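Side-chain contacts in citrinin polyketide synthase (Monascus purpureus, PDB 5MPT), which builds the keto-aldehyde precursor of the mycotoxin citrinin from malonyl-CoA units as a non-reducing polyketide synthase, this chain being its C-methyltransferase domain: residues N58-L63 against L91-L96; L101-G106 against T110-P115; N266-P271 against H289-L294; H280-T285 against R299-I304. All coordinates share one frame; numbering follows the deposited sequence. Where two conformers were deposited one is given.

Overall arrangement
The four contacts form two pairs, far apart in the chain. Contact 1 lies in the helix-turn-helix family region, and contact 2 in the hairpin that follows its helix 86-98; both are away from the annotated sites, with centres about 12 Å apart. Contacts 3 and 4 lie in the methyltransferase fold, with centres about 11 Å apart, and both touch S-adenosyl-L-homocysteine. Contact 3 holds the adenine end and includes the active-site residue His289; contact 4 reaches the amino group through Thr285. Asn300 of contact 4 probably donates to Ile267 O of contact 3, joining the two. The pairs are well separated: the centres of contacts 1 and 3 are about 32 Å apart, and those of contacts 2 and 4 about 46 Å.

Contact 1: residues N58-L63 against L91-L96; sequences NAFEQL and LIYGLL
Phe60 reaches from helix 40-62 to helix 86-98 and sets its ring among Tyr93, Leu96 and Ile92. The axes of the short segments 58-62 and 91-96 come no closer than 13.2 Å, and their N-to-C directions differ by 115°. Large side chains from both helices bridge the distance. CB of Phe60 already points to the other helix, and CG carries the ring onward. CD2 is 4.0 Å from Leu96 CD1. One atom further out the packing closes in: CE2 is 3.5 Å from the same Leu96 CD1. The Leu96 side chain comes from the opposite direction. Phe60 CE1 lies 4.4 Å from Ile92 CG2, a loose touch.

These helices belong to the helix-turn-helix family region of the methyltransferase. Val53 and Ile56 of helix 40-62 also pack on Leu96, and Cys65, Ile67 and Val79 add further apolar cover to Phe60.

The tip of the ring meets Tyr93. Phe60 CZ sits over one face of the tyrosine ring, 3.5 Å from Tyr93 CZ. Tyr93 CE1 in turn lies at the edge of the phenylalanine ring, 3.5 Å from Phe60 CE2. The two planes are inclined at 55° with centroids 5.2 Å apart, so the pair is oblique. Tyr93 has CG anti to its carbonyl carbon (chi1 -85°), and the end of its ring comes nearer to Phe60 than its CB direction suggests. Its OH passes beside CE2 and CZ of Phe60 and is hydrogen-bonded to the backbone N of Val79.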
# COMPACT_ATOMS: atom_id res chain seq x y z
N ASN A 58 -16.69 -17.95 9.72
CA ASN A 58 -16.07 -19.00 10.52
C ASN A 58 -15.61 -18.49 11.88
O ASN A 58 -15.78 -19.18 12.89
CB ASN A 58 -14.90 -19.62 9.76
CG ASN A 58 -15.34 -20.51 8.65
OD1 ASN A 58 -16.51 -20.94 8.59
ND2 ASN A 58 -14.41 -20.83 7.75
N ALA A 59 -14.99 -17.30 11.92
CA ALA A 59 -14.53 -16.74 13.19
C ALA A 59 -15.71 -16.44 14.11
O ALA A 59 -15.65 -16.66 15.33
CB ALA A 59 -13.69 -15.49 12.90
N PHE A 60 -16.78 -15.90 13.54
CA PHE A 60 -17.96 -15.56 14.32
C PHE A 60 -18.57 -16.80 14.96
O PHE A 60 -18.92 -16.81 16.16
CB PHE A 60 -18.94 -14.87 13.38
CG PHE A 60 -18.76 -13.40 13.31
CD1 PHE A 60 -17.49 -12.83 13.34
CD2 PHE A 60 -19.85 -12.56 13.22
CE1 PHE A 60 -17.32 -11.47 13.30
CE2 PHE A 60 -19.68 -11.19 13.16
CZ PHE A 60 -18.43 -10.65 13.21
N GLU A 61 -18.67 -17.88 14.19
CA GLU A 61 -19.16 -19.15 14.72
C GLU A 61 -18.28 -19.61 15.89
O GLU A 61 -18.78 -20.01 16.96
CB GLU A 61 -19.17 -20.16 13.55
CG GLU A 61 -20.17 -21.33 13.59
CD GLU A 61 -21.62 -20.91 13.78
OE1 GLU A 61 -22.11 -21.06 14.91
OE2 GLU A 61 -22.27 -20.42 12.83
N GLN A 62 -16.96 -19.54 15.70
CA GLN A 62 -16.01 -19.89 16.74
C GLN A 62 -16.18 -19.04 17.99
O GLN A 62 -15.98 -19.52 19.11
CB GLN A 62 -14.59 -19.76 16.19
CG GLN A 62 -14.30 -20.82 15.14
CD GLN A 62 -13.04 -20.50 14.33
OE1 GLN A 62 -12.35 -19.50 14.58
NE2 GLN A 62 -12.73 -21.36 13.39
N LEU A 63 -16.58 -17.78 17.82
CA LEU A 63 -16.77 -16.87 18.93
C LEU A 63 -18.19 -16.88 19.48
O LEU A 63 -18.56 -15.99 20.24
CB LEU A 63 -16.36 -15.45 18.51
CG LEU A 63 -14.86 -15.34 18.23
CD1 LEU A 63 -14.50 -14.02 17.56
CD2 LEU A 63 -14.07 -15.50 19.55
N LEU A 91 -15.56 -2.01 10.66
CA LEU A 91 -15.33 -2.27 9.24
C LEU A 91 -15.67 -3.71 8.88
O LEU A 91 -16.28 -3.97 7.83
CB LEU A 91 -13.87 -1.96 8.89
CG LEU A 91 -13.36 -1.92 7.46
CD1 LEU A 91 -12.15 -0.98 7.43
CD2 LEU A 91 -12.97 -3.31 6.98
N ILE A 92 -15.33 -4.65 9.76
CA ILE A 92 -15.65 -6.07 9.55
C ILE A 92 -17.15 -6.29 9.47
O ILE A 92 -17.65 -7.03 8.61
CB ILE A 92 -15.02 -6.92 10.68
CG1 ILE A 92 -13.49 -6.96 10.52
CG2 ILE A 92 -15.61 -8.35 10.67
CD1 ILE A 92 -13.02 -7.63 9.20
N TYR A 93 -17.90 -5.72 10.42
CA TYR A 93 -19.35 -5.84 10.36
C TYR A 93 -19.89 -5.17 9.11
O TYR A 93 -20.88 -5.63 8.52
CB TYR A 93 -20.00 -5.24 11.60
CG TYR A 93 -20.07 -6.21 12.74
CD1 TYR A 93 -21.07 -7.17 12.78
CD2 TYR A 93 -19.13 -6.20 13.75
CE1 TYR A 93 -21.13 -8.07 13.79
CE2 TYR A 93 -19.19 -7.09 14.76
CZ TYR A 93 -20.19 -8.03 14.79
OH TYR A 93 -20.24 -8.93 15.82
N GLY A 94 -19.29 -4.05 8.73
CA GLY A 94 -19.63 -3.43 7.47
C GLY A 94 -19.47 -4.38 6.30
O GLY A 94 -20.32 -4.42 5.40
N LEU A 95 -18.38 -5.14 6.27
CA LEU A 95 -18.20 -6.06 5.15
C LEU A 95 -19.30 -7.12 5.16
O LEU A 95 -19.83 -7.48 4.11
CB LEU A 95 -16.83 -6.73 5.19
CG LEU A 95 -15.56 -5.90 5.04
CD1 LEU A 95 -14.38 -6.87 5.09
CD2 LEU A 95 -15.54 -5.05 3.75
N LEU A 96 -19.65 -7.63 6.34
CA LEU A 96 -20.70 -8.63 6.41
C LEU A 96 -22.02 -8.06 5.92
O LEU A 96 -22.82 -8.76 5.28
CB LEU A 96 -20.84 -9.16 7.83
CG LEU A 96 -19.73 -10.09 8.32
CD1 LEU A 96 -20.01 -10.42 9.79
CD2 LEU A 96 -19.67 -11.36 7.52

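Contact 2: residues L101-G106 against T110-P115; sequences LIDING and TRTSVP
Ile102 and Arg111 pair as antiparallel non-hydrogen-bonded neighbours, their CA atoms 4.5 Å apart and their side chains diverging. Next to them, Asp103 and Thr110 form a hydrogen-bonded pair. Asp103 N donates to Thr110 O at 2.8 Å, and Thr110 N returns a bond to Asp103 O at 2.9 Å. Beyond the regular strand, Thr112 N donates to Leu101 O at 3.1 Å, from above the carbonyl plane.

This is the beta hairpin of strands 102-105 and 108-111, part of a small three-stranded sheet beside the helices of the helix-turn-helix region. Leu101 also packs on Val53, Val57 and Leu96 of those helices.

Arg111 fastens the end of the hairpin. Its chain bends at chi2 (80°), and NH1 reaches Leu101 O at 2.9 Å, in the carbonyl plane on a lone pair. The bond is bent (137° at the hydrogen), and the oxygen is tilted from the guanidinium plane. Leu101 O thus accepts two bonds. NH1 and NH2 also grip Val114 O together, which lies in the guanidinium plane, while NE binds Ile67 O. This fixes the rotation of the guanidinium.

Leu101 runs alongside Arg111; its CD2 lies 3.5 Å from Val114 O, with Val114 CG1 more loosely beside it. Thr112 OG1 accepts from Val114 N at 3.0 Å, an ST turn, and is also bonded to Arg100 O. Thr112 CG2 lies 3.3 Å from Asp103 OD2. The other oxygen of Asp103 forms a salt bridge with Arg100. A water bridges Asp103 O and Thr110 OG1.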
# COMPACT_ATOMS: atom_id res chain seq x y z
N LEU A 101 -25.24 -10.57 4.50
CA LEU A 101 -25.51 -11.59 5.50
C LEU A 101 -26.17 -11.02 6.74
O LEU A 101 -26.91 -11.73 7.43
CB LEU A 101 -24.22 -12.30 5.91
CG LEU A 101 -23.53 -13.07 4.79
CD1 LEU A 101 -22.19 -13.59 5.28
CD2 LEU A 101 -24.43 -14.23 4.31
N ILE A 102 -25.89 -9.75 7.05
CA ILE A 102 -26.51 -9.08 8.18
C ILE A 102 -27.09 -7.76 7.72
O ILE A 102 -26.70 -7.21 6.68
CB ILE A 102 -25.53 -8.84 9.36
CG1 ILE A 102 -24.37 -7.91 8.93
CG2 ILE A 102 -25.03 -10.18 9.91
CD1 ILE A 102 -23.43 -7.53 10.06
N ASP A 103 -28.05 -7.27 8.49
CA ASP A 103 -28.50 -5.89 8.47
C ASP A 103 -28.10 -5.26 9.79
O ASP A 103 -28.24 -5.87 10.85
CB ASP A 103 -30.01 -5.78 8.27
CG ASP A 103 -30.48 -6.34 6.92
OD1 ASP A 103 -29.98 -5.89 5.86
OD2 ASP A 103 -31.35 -7.24 6.94
N ILE A 104 -27.58 -4.04 9.70
CA ILE A 104 -27.18 -3.28 10.87
C ILE A 104 -28.17 -2.15 11.05
O ILE A 104 -28.61 -1.53 10.07
CB ILE A 104 -25.73 -2.75 10.73
CG1 ILE A 104 -24.76 -3.92 10.60
CG2 ILE A 104 -25.36 -1.89 11.92
CD1 ILE A 104 -23.36 -3.53 10.22
N ASN A 105 -28.54 -1.88 12.30
CA ASN A 105 -29.39 -0.74 12.64
C ASN A 105 -28.82 -0.14 13.93
O ASN A 105 -29.26 -0.48 15.03
CB ASN A 105 -30.84 -1.13 12.80
CG ASN A 105 -31.71 0.03 13.19
OD1 ASN A 105 -31.33 1.19 13.01
ND2 ASN A 105 -32.89 -0.26 13.72
N GLY A 106 -27.84 0.73 13.78
CA GLY A 106 -27.13 1.24 14.94
C GLY A 106 -26.43 0.11 15.65
O GLY A 106 -25.51 -0.53 15.12
N THR A 110 -28.91 -7.88 12.83
CA THR A 110 -29.90 -8.90 12.54
C THR A 110 -29.49 -9.68 11.30
O THR A 110 -28.87 -9.13 10.38
CB THR A 110 -31.29 -8.28 12.35
OG1 THR A 110 -31.23 -7.29 11.31
CG2 THR A 110 -31.76 -7.64 13.65
N ARG A 111 -29.81 -10.96 11.30
CA ARG A 111 -29.50 -11.84 10.18
C ARG A 111 -30.47 -11.59 9.04
O ARG A 111 -31.65 -11.28 9.27
CB ARG A 111 -29.55 -13.29 10.64
CG ARG A 111 -29.08 -14.31 9.60
CD ARG A 111 -27.56 -14.42 9.53
NE ARG A 111 -27.22 -15.58 8.73
CZ ARG A 111 -27.28 -15.60 7.40
NH1 ARG A 111 -27.59 -14.48 6.74
NH2 ARG A 111 -27.01 -16.72 6.75
N THR A 112 -29.98 -11.69 7.80
CA THR A 112 -30.83 -11.60 6.62
C THR A 112 -31.30 -12.99 6.22
O THR A 112 -31.00 -13.99 6.87
CB THR A 112 -30.09 -10.98 5.44
OG1 THR A 112 -29.08 -11.90 5.01
CG2 THR A 112 -29.45 -9.65 5.80
N SER A 113 -31.99 -13.07 5.09
CA SER A 113 -32.38 -14.34 4.48
C SER A 113 -31.30 -14.93 3.59
O SER A 113 -31.49 -16.02 3.05
CB SER A 113 -33.65 -14.14 3.66
OG SER A 113 -33.41 -13.15 2.67
N VAL A 114 -30.18 -14.24 3.41
CA VAL A 114 -29.16 -14.70 2.47
C VAL A 114 -28.34 -15.82 3.08
O VAL A 114 -27.68 -15.62 4.11
CB VAL A 114 -28.24 -13.55 2.03
CG1 VAL A 114 -27.20 -14.06 1.04
CG2 VAL A 114 -29.06 -12.42 1.44
N PRO A 115 -28.28 -17.00 2.46
CA PRO A 115 -27.48 -18.08 3.03
C PRO A 115 -25.98 -17.83 2.89
O PRO A 115 -25.49 -17.27 1.90
CB PRO A 115 -27.93 -19.31 2.24
CG PRO A 115 -28.38 -18.79 0.97
CD PRO A 115 -28.94 -17.41 1.21
O HOH W 1 -30.49 -4.72 12.61
O HOH W 2 -32.21 -8.59 9.45

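Contact 3: residues N266-P271 against H289-L294; sequences NIESPP and HATRNL. With SAH (S-adenosyl-L-homocysteine), chain B.
Glu268 and Thr291 bring the two loops together, with CA atoms 6.8 Å apart; residues 266 to 269 form a type I turn. The extended side chain of Glu268 slides past Thr291, whose CB lies 3.3 Å from Glu268 OE2, and ends on Arg292. OE2 takes the backbone N of Arg292 at 2.8 Å, from above the carboxylate plane. OE1 takes Arg292 NH1 at 3.0 Å on its syn side but tilted out of the carboxylate plane, a salt bridge. Carboxylate and guanidinium planes stand at 82°, so Glu268 grips backbone and side chain of one residue without a flat paired bridge. Ile267 CG2 rests on Thr291 CG2 at 3.9 Å, and Thr291 OG1 is bonded to Ser297.

With CG trans to N (chi1 -176°), the amide of Asn266 brings OD1 to two donors: Glu268 N at 2.8 Å, an Asx turn, and N6 of S-adenosyl-L-homocysteine at 2.9 Å. Ile267 N donates to the ligand's N1 at 3.0 Å. At the start of segment 289-294, the active-site residue His289 is bonded through ND1 to Glu315. Asn266 and Ile267 recognise adenine by N6 and N1, part of the S-adenosyl-L-homocysteine pocket of this Rossmann-like methyltransferase.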
# COMPACT_ATOMS: atom_id res chain seq x y z
N ASN A 266 12.62 7.97 9.96
CA ASN A 266 11.22 8.04 10.35
C ASN A 266 10.58 9.23 9.64
O ASN A 266 11.02 10.38 9.82
CB ASN A 266 11.11 8.19 11.86
CG ASN A 266 9.69 8.17 12.37
OD1 ASN A 266 8.73 8.39 11.64
ND2 ASN A 266 9.55 7.97 13.68
N ILE A 267 9.62 8.93 8.77
CA ILE A 267 8.86 9.94 8.02
C ILE A 267 8.31 11.02 8.92
O ILE A 267 8.20 12.18 8.49
CB ILE A 267 7.73 9.25 7.24
CG1 ILE A 267 8.32 8.28 6.22
CG2 ILE A 267 6.78 10.28 6.59
CD1 ILE A 267 7.34 7.25 5.66
N GLU A 268 7.94 10.67 10.17
CA GLU A 268 7.30 11.64 11.07
C GLU A 268 8.30 12.59 11.71
O GLU A 268 7.88 13.63 12.23
CB GLU A 268 6.52 10.92 12.19
CG GLU A 268 5.38 10.10 11.65
CD GLU A 268 4.41 9.61 12.71
OE1 GLU A 268 4.51 10.07 13.89
OE2 GLU A 268 3.54 8.79 12.38
N SER A 269 9.60 12.24 11.69
CA SER A 269 10.61 13.06 12.36
C SER A 269 11.01 14.29 11.55
O SER A 269 11.07 14.24 10.33
CB SER A 269 11.87 12.24 12.62
OG SER A 269 11.61 11.17 13.50
N PRO A 270 11.33 15.39 12.20
CA PRO A 270 11.98 16.48 11.49
C PRO A 270 13.28 16.00 10.88
O PRO A 270 13.99 15.16 11.47
CB PRO A 270 12.21 17.52 12.59
CG PRO A 270 12.20 16.73 13.84
CD PRO A 270 11.23 15.67 13.64
N PRO A 271 13.64 16.49 9.70
CA PRO A 271 14.91 16.09 9.09
C PRO A 271 16.10 16.69 9.80
O PRO A 271 16.11 17.89 10.07
CB PRO A 271 14.82 16.66 7.67
CG PRO A 271 13.43 17.25 7.54
CD PRO A 271 12.94 17.51 8.92
N HIS A 289 0.77 7.02 4.21
CA HIS A 289 -0.54 6.89 4.83
C HIS A 289 -0.47 6.30 6.22
O HIS A 289 -1.41 6.51 7.01
CB HIS A 289 -1.49 6.07 3.96
CG HIS A 289 -1.12 4.63 3.80
ND1 HIS A 289 -0.82 4.10 2.57
CD2 HIS A 289 -1.11 3.59 4.67
CE1 HIS A 289 -0.59 2.80 2.69
NE2 HIS A 289 -0.78 2.46 3.95
N ALA A 290 0.59 5.55 6.55
CA ALA A 290 0.66 4.85 7.83
C ALA A 290 1.09 5.76 8.96
O ALA A 290 1.13 5.31 10.11
CB ALA A 290 1.64 3.68 7.74
N THR A 291 1.35 7.02 8.66
CA THR A 291 1.81 7.93 9.70
C THR A 291 0.62 8.61 10.37
O THR A 291 -0.52 8.56 9.91
CB THR A 291 2.78 8.97 9.13
OG1 THR A 291 2.12 9.84 8.20
CG2 THR A 291 3.95 8.30 8.43
N ARG A 292 0.92 9.31 11.48
CA ARG A 292 -0.13 9.90 12.29
C ARG A 292 -0.82 11.06 11.60
O ARG A 292 -2.03 11.25 11.75
CB ARG A 292 0.48 10.36 13.61
CG ARG A 292 0.95 9.21 14.51
CD ARG A 292 1.66 9.69 15.79
NE ARG A 292 1.86 8.55 16.70
CZ ARG A 292 2.79 7.62 16.50
NH1 ARG A 292 3.61 7.71 15.46
NH2 ARG A 292 2.91 6.58 17.31
N ASN A 293 -0.06 11.89 10.89
CA ASN A 293 -0.55 13.19 10.46
C ASN A 293 0.06 13.49 9.11
O ASN A 293 1.28 13.59 8.98
CB ASN A 293 -0.20 14.28 11.50
CG ASN A 293 -0.67 15.68 11.07
OD1 ASN A 293 -0.34 16.17 9.98
ND2 ASN A 293 -1.44 16.34 11.95
N LEU A 294 -0.79 13.55 8.07
CA LEU A 294 -0.27 13.65 6.72
C LEU A 294 0.39 15.00 6.46
O LEU A 294 1.38 15.08 5.72
CB LEU A 294 -1.39 13.39 5.71
CG LEU A 294 -1.95 11.98 5.73
CD1 LEU A 294 -2.95 11.81 4.60
CD2 LEU A 294 -0.86 10.88 5.63
N SAH B . 7.18 0.09 0.48
CA SAH B . 6.81 -1.13 1.25
CB SAH B . 5.35 -1.56 1.22
CG SAH B . 4.42 -0.72 2.08
SD SAH B . 4.58 -1.34 3.79
C SAH B . 7.66 -2.31 0.69
O SAH B . 7.87 -3.23 1.60
OXT SAH B . 8.06 -2.38 -0.45
C5' SAH B . 4.81 0.19 4.74
C4' SAH B . 6.28 0.35 5.05
O4' SAH B . 6.39 1.65 5.69
C3' SAH B . 6.87 -0.67 6.04
O3' SAH B . 8.14 -1.06 5.52
C2' SAH B . 6.99 0.12 7.35
O2' SAH B . 8.10 -0.30 8.14
C1' SAH B . 7.22 1.53 6.82
N9 SAH B . 6.89 2.62 7.73
C8 SAH B . 5.81 2.72 8.57
N7 SAH B . 5.80 3.80 9.31
C5 SAH B . 6.96 4.47 8.93
C6 SAH B . 7.54 5.68 9.34
N6 SAH B . 7.03 6.47 10.29
N1 SAH B . 8.69 6.05 8.75
C2 SAH B . 9.23 5.26 7.81
N3 SAH B . 8.78 4.10 7.34
C4 SAH B . 7.63 3.75 7.95

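Contact 4: residues H280-T285 against R299-I304; sequences HIILAT and RNIHRI. With SAH (S-adenosyl-L-homocysteine), chain B.
This is a buried contact of apolar side chains between strand 279-285 and helix 294-304, made by Ile282, Ile301 and Ile304. The strand lies in the middle of the seven-stranded mixed sheet, and the helix packs across it. CA atoms of Ile282 and Ile301 are 7.6 Å apart, and both side chains point into the interface.

Ile282 makes the main touch with its longer branch. CG1 is anti to the carbonyl carbon (chi1 -69°), and the chain then continues extended, which carries CD1 out to the helix. There CD1 lies 3.6 Å from Ile301 CG2 and 3.8 Å from Ile304 CG2. The two helix residues, three positions apart, present their CG2 methyls to the same strand atom. The shorter branch of Ile282 adds a looser touch, with CG2 4.2 Å from Ile301 CG2.

Strand 279-285, helix 294-304 and the neighbouring parallel strand 309-316 form a beta-alpha-beta crossover, the repeating element of the Rossmann-like methyltransferase fold. Met213 of strand 208-213 also meets Ile301 and Ile304, so the helix lies over more than one strand. Leu311 packs on Ile282 from strand 309-316.

The strand leads to the S-adenosyl-L-homocysteine pocket. At its end, Thr285 O accepts a hydrogen bond from the amino N of the ligand at 2.9 Å, while Thr285 OG1 is bonded to Thr220 OG1. The side chain of Ile301 is about 9 Å from that of the active-site residue Glu315.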
# COMPACT_ATOMS: atom_id res chain seq x y z
N HIS A 280 16.74 15.08 -4.90
CA HIS A 280 15.96 15.39 -6.10
C HIS A 280 14.61 14.71 -6.10
O HIS A 280 13.61 15.30 -6.53
CB HIS A 280 16.70 14.93 -7.37
CG HIS A 280 17.96 15.69 -7.62
ND1 HIS A 280 19.18 15.26 -7.16
CD2 HIS A 280 18.19 16.84 -8.30
CE1 HIS A 280 20.12 16.12 -7.54
NE2 HIS A 280 19.53 17.08 -8.23
N ILE A 281 14.55 13.48 -5.60
CA ILE A 281 13.39 12.61 -5.70
C ILE A 281 13.21 11.88 -4.39
O ILE A 281 14.15 11.26 -3.87
CB ILE A 281 13.56 11.58 -6.83
CG1 ILE A 281 13.86 12.29 -8.13
CG2 ILE A 281 12.34 10.70 -6.95
CD1 ILE A 281 14.19 11.31 -9.26
N ILE A 282 12.00 11.93 -3.84
CA ILE A 282 11.61 11.04 -2.77
C ILE A 282 10.54 10.09 -3.29
O ILE A 282 9.50 10.53 -3.80
CB ILE A 282 11.13 11.80 -1.53
CG1 ILE A 282 12.35 12.49 -0.94
CG2 ILE A 282 10.50 10.84 -0.48
CD1 ILE A 282 12.06 13.43 0.13
N LEU A 283 10.85 8.81 -3.22
CA LEU A 283 9.95 7.71 -3.52
C LEU A 283 9.33 7.21 -2.22
O LEU A 283 10.03 7.09 -1.22
CB LEU A 283 10.73 6.58 -4.19
CG LEU A 283 11.37 6.89 -5.55
CD1 LEU A 283 12.02 5.65 -6.13
CD2 LEU A 283 10.36 7.47 -6.51
N ALA A 284 8.02 6.88 -2.24
CA ALA A 284 7.33 6.48 -1.00
C ALA A 284 6.12 5.64 -1.40
O ALA A 284 5.08 6.19 -1.79
CB ALA A 284 6.92 7.69 -0.17
N THR A 285 6.25 4.33 -1.27
CA THR A 285 5.22 3.39 -1.69
C THR A 285 4.49 2.90 -0.45
O THR A 285 5.05 2.12 0.33
CB THR A 285 5.83 2.24 -2.47
OG1 THR A 285 6.42 2.76 -3.67
CG2 THR A 285 4.79 1.13 -2.77
N ARG A 299 5.10 17.63 5.05
CA ARG A 299 5.93 18.80 5.29
C ARG A 299 7.38 18.38 5.55
O ARG A 299 8.32 18.97 5.00
CB ARG A 299 5.38 19.61 6.46
CG ARG A 299 6.10 20.95 6.66
CD ARG A 299 5.45 21.80 7.73
NE ARG A 299 4.18 22.40 7.30
CZ ARG A 299 2.98 22.08 7.76
NH1 ARG A 299 2.83 21.13 8.69
NH2 ARG A 299 1.91 22.70 7.29
N ASN A 300 7.57 17.36 6.39
CA ASN A 300 8.90 16.83 6.61
C ASN A 300 9.55 16.43 5.29
O ASN A 300 10.71 16.77 5.03
CB ASN A 300 8.85 15.62 7.55
CG ASN A 300 8.42 15.97 8.96
OD1 ASN A 300 8.56 17.11 9.41
ND2 ASN A 300 7.93 14.98 9.67
N ILE A 301 8.82 15.69 4.46
CA ILE A 301 9.33 15.28 3.16
C ILE A 301 9.69 16.50 2.33
O ILE A 301 10.74 16.54 1.67
CB ILE A 301 8.29 14.38 2.48
CG1 ILE A 301 8.21 13.06 3.27
CG2 ILE A 301 8.62 14.25 1.02
CD1 ILE A 301 7.05 12.14 2.88
N HIS A 302 8.83 17.51 2.33
CA HIS A 302 9.11 18.72 1.56
C HIS A 302 10.47 19.30 1.91
O HIS A 302 11.22 19.71 1.02
CB HIS A 302 8.02 19.76 1.79
CG HIS A 302 8.08 20.90 0.84
ND1 HIS A 302 8.80 22.05 1.09
CD2 HIS A 302 7.51 21.08 -0.37
CE1 HIS A 302 8.67 22.88 0.07
NE2 HIS A 302 7.90 22.31 -0.85
N ARG A 303 10.81 19.32 3.19
CA ARG A 303 12.03 19.99 3.62
C ARG A 303 13.27 19.22 3.20
O ARG A 303 14.34 19.81 3.06
CB ARG A 303 11.97 20.17 5.14
CG ARG A 303 13.13 20.98 5.77
CD ARG A 303 13.30 22.38 5.15
NE ARG A 303 12.13 23.23 5.36
CZ ARG A 303 12.10 24.34 6.09
NH1 ARG A 303 13.19 24.78 6.71
NH2 ARG A 303 10.97 25.03 6.20
N ILE A 304 13.13 17.92 2.98
CA ILE A 304 14.24 17.08 2.51
C ILE A 304 14.45 17.24 1.01
O ILE A 304 15.54 16.94 0.51
CB ILE A 304 13.95 15.62 2.90
CG1 ILE A 304 13.94 15.48 4.43
CG2 ILE A 304 14.97 14.66 2.32
CD1 ILE A 304 13.31 14.18 4.94
N SAH B . 7.18 0.09 0.48
CA SAH B . 6.81 -1.13 1.25
CB SAH B . 5.35 -1.56 1.22
CG SAH B . 4.42 -0.72 2.08
SD SAH B . 4.58 -1.34 3.79
C SAH B . 7.66 -2.31 0.69
O SAH B . 7.87 -3.23 1.60
OXT SAH B . 8.06 -2.38 -0.45
C5' SAH B . 4.81 0.19 4.74
C4' SAH B . 6.28 0.35 5.05
O4' SAH B . 6.39 1.65 5.69
C3' SAH B . 6.87 -0.67 6.04
O3' SAH B . 8.14 -1.06 5.52
C2' SAH B . 6.99 0.12 7.35
O2' SAH B . 8.10 -0.30 8.14
C1' SAH B . 7.22 1.53 6.82
N9 SAH B . 6.89 2.62 7.73
C8 SAH B . 5.81 2.72 8.57
N7 SAH B . 5.80 3.80 9.31
C5 SAH B . 6.96 4.47 8.93
C6 SAH B . 7.54 5.68 9.34
N6 SAH B . 7.03 6.47 10.29
N1 SAH B . 8.69 6.05 8.75
C2 SAH B . 9.23 5.26 7.81
N3 SAH B . 8.78 4.10 7.34
C4 SAH B . 7.63 3.75 7.95